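PDB 4TLV: ADP-ribosylating toxin CARDS from Mycoplasma pneumoniae, which transfers ADP-ribose from NAD(+) to multiple target proteins and causes vacuolization in mammalian cells, acting as the bacterium's main virulence factor. Local coordinates for residues D101-R106 and G113-A118. Sequence-based numbering, arbitrary orientation.
With GOL (glycerol), chain J.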
loop_
_atom_site.group_PDB
_atom_site.type_symbol
_atom_site.label_atom_id
_atom_site.label_comp_id
_atom_site.label_asym_id
_atom_site.label_seq_id
_atom_site.Cartn_x
_atom_site.Cartn_y
_atom_site.Cartn_z
ATOM N N ASP A 101 -10.115 4.688 15.794
ATOM C CA ASP A 101 -11.209 4.020 16.486
ATOM C C ASP A 101 -11.383 4.607 17.897
ATOM O O ASP A 101 -12.454 5.085 18.243
ATOM C CB ASP A 101 -10.898 2.524 16.548
ATOM C CG ASP A 101 -11.932 1.724 17.312
ATOM O OD1 ASP A 101 -13.113 2.129 17.361
ATOM O OD2 ASP A 101 -11.561 0.649 17.837
ATOM N N LEU A 102 -10.325 4.589 18.700
ATOM C CA LEU A 102 -10.415 5.124 20.056
ATOM C C LEU A 102 -10.890 6.587 20.068
ATOM O O LEU A 102 -11.735 6.961 20.883
ATOM C CB LEU A 102 -9.090 4.967 20.794
ATOM C CG LEU A 102 -8.662 3.504 21.008
ATOM C CD1 LEU A 102 -7.243 3.449 21.463
ATOM C CD2 LEU A 102 -9.585 2.796 22.000
ATOM N N MET A 103 -10.349 7.411 19.174
ATOM C CA MET A 103 -10.771 8.803 19.068
ATOM C C MET A 103 -12.250 8.943 18.709
ATOM O O MET A 103 -12.943 9.782 19.276
ATOM C CB MET A 103 -9.889 9.586 18.087
ATOM C CG MET A 103 -8.455 9.746 18.585
ATOM S SD MET A 103 -7.490 10.863 17.553
ATOM C CE MET A 103 -7.834 10.193 15.930
ATOM N N ARG A 104 -12.743 8.131 17.775
ATOM C CA ARG A 104 -14.149 8.232 17.395
ATOM C C ARG A 104 -15.064 7.755 18.527
ATOM O O ARG A 104 -16.187 8.232 18.653
ATOM C CB ARG A 104 -14.467 7.421 16.137
ATOM C CG ARG A 104 -13.759 7.885 14.864
ATOM C CD ARG A 104 -13.874 9.392 14.606
ATOM N NE ARG A 104 -15.257 9.891 14.521
ATOM C CZ ARG A 104 -15.568 11.158 14.255
ATOM N NH1 ARG A 104 -14.608 12.040 14.034
ATOM N NH2 ARG A 104 -16.839 11.549 14.205
ATOM N N GLN A 105 -14.597 6.791 19.321
ATOM C CA GLN A 105 -15.409 6.257 20.418
ATOM C C GLN A 105 -15.225 7.106 21.672
ATOM O O GLN A 105 -15.788 6.798 22.718
ATOM C CB GLN A 105 -15.061 4.785 20.716
ATOM C CG GLN A 105 -15.328 3.810 19.561
ATOM C CD GLN A 105 -15.580 2.382 20.034
ATOM O OE1 GLN A 105 -16.514 2.132 20.800
ATOM N NE2 GLN A 105 -14.759 1.437 19.570
ATOM N N ARG A 106 -14.412 8.154 21.563
ATOM C CA ARG A 106 -14.160 9.096 22.654
ATOM C C ARG A 106 -13.414 8.498 23.860
ATOM O O ARG A 106 -13.767 8.744 25.016
ATOM C CB ARG A 106 -15.479 9.770 23.081
ATOM C CG ARG A 106 -16.137 10.541 21.937
ATOM C CD ARG A 106 -17.603 10.876 22.214
ATOM N NE ARG A 106 -18.171 11.683 21.136
ATOM C CZ ARG A 106 -17.651 12.837 20.718
ATOM N NH1 ARG A 106 -16.549 13.317 21.290
ATOM N NH2 ARG A 106 -18.229 13.515 19.729
ATOM N N GLY A 113 -2.884 19.079 21.428
ATOM C CA GLY A 113 -3.647 18.981 20.194
ATOM C C GLY A 113 -5.079 18.521 20.409
ATOM O O GLY A 113 -5.609 18.584 21.519
ATOM N N ASP A 114 -5.716 18.053 19.340
ATOM C CA ASP A 114 -7.110 17.627 19.404
ATOM C C ASP A 114 -7.441 16.607 18.321
ATOM O O ASP A 114 -6.588 16.265 17.514
ATOM C CB ASP A 114 -8.062 18.831 19.343
ATOM C CG ASP A 114 -7.917 19.664 18.054
ATOM O OD1 ASP A 114 -7.483 19.143 16.998
ATOM O OD2 ASP A 114 -8.276 20.864 18.092
ATOM N N ARG A 115 -8.679 16.133 18.302
ATOM C CA ARG A 115 -9.055 15.074 17.377
ATOM C C ARG A 115 -8.966 15.495 15.900
ATOM O O ARG A 115 -8.539 14.710 15.058
ATOM C CB ARG A 115 -10.440 14.524 17.689
ATOM C CG ARG A 115 -10.828 13.354 16.773
ATOM C CD ARG A 115 -12.102 12.703 17.213
ATOM N NE ARG A 115 -13.284 13.497 16.882
ATOM C CZ ARG A 115 -14.527 13.115 17.160
ATOM N NH1 ARG A 115 -14.748 11.957 17.762
ATOM N NH2 ARG A 115 -15.553 13.878 16.826
ATOM N N GLU A 116 -9.371 16.721 15.592
ATOM C CA GLU A 116 -9.284 17.212 14.217
ATOM C C GLU A 116 -7.840 17.116 13.717
ATOM O O GLU A 116 -7.585 16.618 12.620
ATOM C CB GLU A 116 -9.810 18.650 14.104
ATOM C CG GLU A 116 -9.760 19.221 12.680
ATOM C CD GLU A 116 -10.231 20.679 12.585
ATOM O OE1 GLU A 116 -10.531 21.290 13.639
ATOM O OE2 GLU A 116 -10.300 21.214 11.453
ATOM N N MET A 117 -6.896 17.575 14.529
ATOM C CA MET A 117 -5.485 17.488 14.173
ATOM C C MET A 117 -5.009 16.042 14.039
ATOM O O MET A 117 -4.239 15.717 13.135
ATOM C CB MET A 117 -4.625 18.208 15.213
ATOM C CG MET A 117 -4.851 19.704 15.283
ATOM S SD MET A 117 -4.038 20.433 16.729
ATOM C CE MET A 117 -2.293 20.116 16.398
ATOM N N ALA A 118 -5.445 15.176 14.953
ATOM C CA ALA A 118 -5.025 13.778 14.901
ATOM C C ALA A 118 -5.532 13.124 13.619
ATOM O O ALA A 118 -4.833 12.316 13.000
ATOM C CB ALA A 118 -5.517 13.013 16.126
HETATM C C1 GOL J . -14.740 16.276 14.885
HETATM O O1 GOL J . -13.406 15.844 15.062
HETATM C C2 GOL J . -15.184 16.064 13.440
HETATM O O2 GOL J . -14.564 14.917 12.901
HETATM C C3 GOL J . -16.690 15.856 13.404
HETATM O O3 GOL J . -16.995 14.515 13.714
HETATM O O HOH W 1 -17.510 10.716 17.975
#
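Arg-115 lies flat against Arg-104 and reaches Met-103 where two helices of the mono-ADP-ribosyltransferase domain meet, a worked example of an arginine closing off a helix C-terminus. Helix 92-104 ends in a Schellman motif at Arg-106, and helix 115-126 opens with Asp-114 as N-cap, its OD1 accepting from Met-117 N.

The polar link uses carbonyls of the last helical turn. Arg-115 NH1 donates to Met-103 O at 3.2 Å, with the carbonyl oxygen near the guanidinium plane but the donor 41° above the carbonyl plane; Met-103 O also takes a weak bond from Arg-106 N. The same NH1 gives a bond to a water that donates to Arg-104 O, so one nitrogen serves one carbonyl directly and the next through water.

Stacking comes next. The guanidinium groups of Arg-104 and Arg-115 lie 3.6 Å apart between centres, their planes 15° from parallel, with Arg-104 NH1 over the middle of Arg-115. Two successive bends, at chi2 and chi3, fold Arg-104 back to this position. Their like charges are probably eased by a glycerol, likely from crystallisation, that bonds both arginines at their edges, while Gln-119 OE1 and, from the D3 domain, Tyr-549 O accept from Arg-104.

Apolar packing completes the contact. Met-103 CB rests 3.9 Å from Arg-115 CD. Met-103 SD sits 3.2 Å from Ala-118 CB, and a bend at chi3 (-50°) brings Met-103 CE onto the same methyl, 3.7 Å from Ala-118 CB.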